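Local coordinates for genome packaging NTPase B204 (Sulfolobus turreted icosahedral virus 2, PDB 4KFU), which probably hydrolyses ATP to power the packaging of viral DNA into the capsid, as a P-loop ATPase of the FtsK-HerA superfamily, at residues D152-F157 and Y191-Q196. Sequence-based numbering, arbitrary orientation.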
# COMPACT_ATOMS: atom_id res chain seq x y z
N ASP A 152 -8.87 -4.10 4.01
CA ASP A 152 -9.19 -4.52 5.38
C ASP A 152 -8.95 -3.37 6.34
O ASP A 152 -9.65 -3.23 7.35
CB ASP A 152 -8.33 -5.71 5.80
CG ASP A 152 -8.56 -6.91 4.93
OD1 ASP A 152 -9.59 -7.59 5.13
OD2 ASP A 152 -7.72 -7.17 4.03
N LEU A 153 -7.96 -2.54 6.01
CA LEU A 153 -7.58 -1.39 6.83
C LEU A 153 -7.34 -0.20 5.93
O LEU A 153 -6.64 -0.30 4.92
CB LEU A 153 -6.30 -1.68 7.61
CG LEU A 153 -6.39 -2.65 8.79
CD1 LEU A 153 -5.06 -2.71 9.53
CD2 LEU A 153 -7.50 -2.24 9.75
N ILE A 154 -7.92 0.94 6.28
CA ILE A 154 -7.65 2.17 5.54
C ILE A 154 -7.12 3.22 6.52
O ILE A 154 -7.78 3.53 7.52
CB ILE A 154 -8.89 2.70 4.80
CG1 ILE A 154 -9.48 1.61 3.90
CG2 ILE A 154 -8.54 3.91 3.97
CD1 ILE A 154 -10.87 1.97 3.33
N ILE A 155 -5.94 3.74 6.23
CA ILE A 155 -5.30 4.73 7.09
C ILE A 155 -5.31 6.08 6.39
O ILE A 155 -4.96 6.18 5.22
CB ILE A 155 -3.86 4.30 7.46
CG1 ILE A 155 -3.90 3.05 8.35
CG2 ILE A 155 -3.12 5.44 8.15
CD1 ILE A 155 -2.55 2.54 8.78
N MET A 156 -5.75 7.12 7.11
CA MET A 156 -5.87 8.45 6.50
C MET A 156 -5.24 9.54 7.36
O MET A 156 -5.41 9.55 8.59
CB MET A 156 -7.35 8.78 6.25
CG MET A 156 -7.96 7.94 5.13
SD MET A 156 -9.76 7.98 5.12
CE MET A 156 -10.13 6.93 6.48
N PHE A 157 -4.51 10.45 6.71
CA PHE A 157 -3.98 11.65 7.39
C PHE A 157 -4.90 12.83 7.09
O PHE A 157 -5.88 12.68 6.36
CB PHE A 157 -2.55 11.96 6.93
CG PHE A 157 -1.54 10.92 7.36
CD1 PHE A 157 -0.69 11.16 8.44
CD2 PHE A 157 -1.45 9.70 6.71
CE1 PHE A 157 0.25 10.20 8.85
CE2 PHE A 157 -0.50 8.73 7.12
CZ PHE A 157 0.34 8.99 8.20
N TYR A 191 -9.24 3.15 9.93
CA TYR A 191 -10.56 2.55 9.74
C TYR A 191 -10.43 1.07 9.43
O TYR A 191 -9.78 0.68 8.46
CB TYR A 191 -11.31 3.24 8.60
CG TYR A 191 -12.71 2.71 8.38
CD1 TYR A 191 -13.72 2.94 9.31
CD2 TYR A 191 -13.03 2.01 7.23
CE1 TYR A 191 -15.01 2.45 9.11
CE2 TYR A 191 -14.31 1.52 7.02
CZ TYR A 191 -15.30 1.75 7.96
OH TYR A 191 -16.57 1.27 7.74
N ASP A 192 -11.06 0.26 10.27
CA ASP A 192 -11.16 -1.17 10.04
C ASP A 192 -12.39 -1.40 9.19
O ASP A 192 -13.52 -1.18 9.62
CB ASP A 192 -11.26 -1.92 11.37
CG ASP A 192 -11.14 -3.42 11.21
OD1 ASP A 192 -11.78 -3.99 10.29
OD2 ASP A 192 -10.40 -4.03 12.01
N VAL A 193 -12.17 -1.82 7.95
CA VAL A 193 -13.25 -1.98 7.00
C VAL A 193 -14.21 -3.09 7.43
O VAL A 193 -15.41 -3.03 7.19
CB VAL A 193 -12.69 -2.30 5.60
CG1 VAL A 193 -13.81 -2.53 4.59
CG2 VAL A 193 -11.77 -1.18 5.13
N ASN A 194 -13.66 -4.11 8.08
CA ASN A 194 -14.45 -5.30 8.40
C ASN A 194 -15.34 -5.08 9.62
O ASN A 194 -16.52 -5.45 9.62
CB ASN A 194 -13.54 -6.51 8.57
CG ASN A 194 -12.85 -6.92 7.27
OD1 ASN A 194 -13.51 -7.06 6.23
ND2 ASN A 194 -11.53 -7.09 7.31
N SER A 195 -14.79 -4.44 10.64
CA SER A 195 -15.55 -4.17 11.86
C SER A 195 -16.26 -2.81 11.82
O SER A 195 -17.07 -2.49 12.69
CB SER A 195 -14.64 -4.25 13.09
OG SER A 195 -13.64 -3.25 13.07
N GLN A 196 -15.93 -2.02 10.80
CA GLN A 196 -16.42 -0.65 10.64
C GLN A 196 -16.09 0.20 11.85
O GLN A 196 -16.92 0.95 12.36
CB GLN A 196 -17.92 -0.64 10.36
CG GLN A 196 -18.31 -1.35 9.08
CD GLN A 196 -19.80 -1.41 8.92
OE1 GLN A 196 -20.51 -1.89 9.81
NE2 GLN A 196 -20.31 -0.88 7.81
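Asp152 OD1 has two partners: Asn194 ND2 at 3.0 Å across the contact, and Arg127 NH2 in a salt bridge. The contact lies where the parallel part of the P-loop ATPase sheet gives way to its antiparallel edge: strand 153-156 runs beside 6-10 on one flank and opposes 188-192 on the other. The amide of Asn194 donates in its own plane to the anti lone pair of Asp152 OD1, although carboxylate and amide planes stand 51° apart. OD2 accepts from the backbone N of Ile6, so both carboxylate oxygens of this buried side chain have partners. Ile154 and Tyr191 form an antiparallel hydrogen-bonded pair, with Tyr191 N to Ile154 O at 2.8 Å and Ile154 N to Tyr191 O at 2.9 Å. Leu153 and Asp192 make the neighbouring non-hydrogen-bonded pair, and Leu153 CD2 rests 3.8 Å from Asp192 CA. Beyond it, Val193 N donates to Asp152 O from 45° above the carbonyl plane as the chain leaves the strand. On the face of Ile154 and Tyr191, Ile154 CD1 packs 3.7 Å from Val193 CG2 and lies at the edge of the tyrosine ring, near its plane; Ile172 touches Ile154, Met156 and Tyr191. At the turn toward strand 197-201, Asp192 CG stands anti to the backbone N (chi1 -171°), beside the carbonyl carbon, which puts the carboxylate on the side of the chain that follows. Its OD1 accepts from Asn194 N, closing an Asx turn, and from Ser195 N at 3.1 Å, which approaches from above the carboxylate plane.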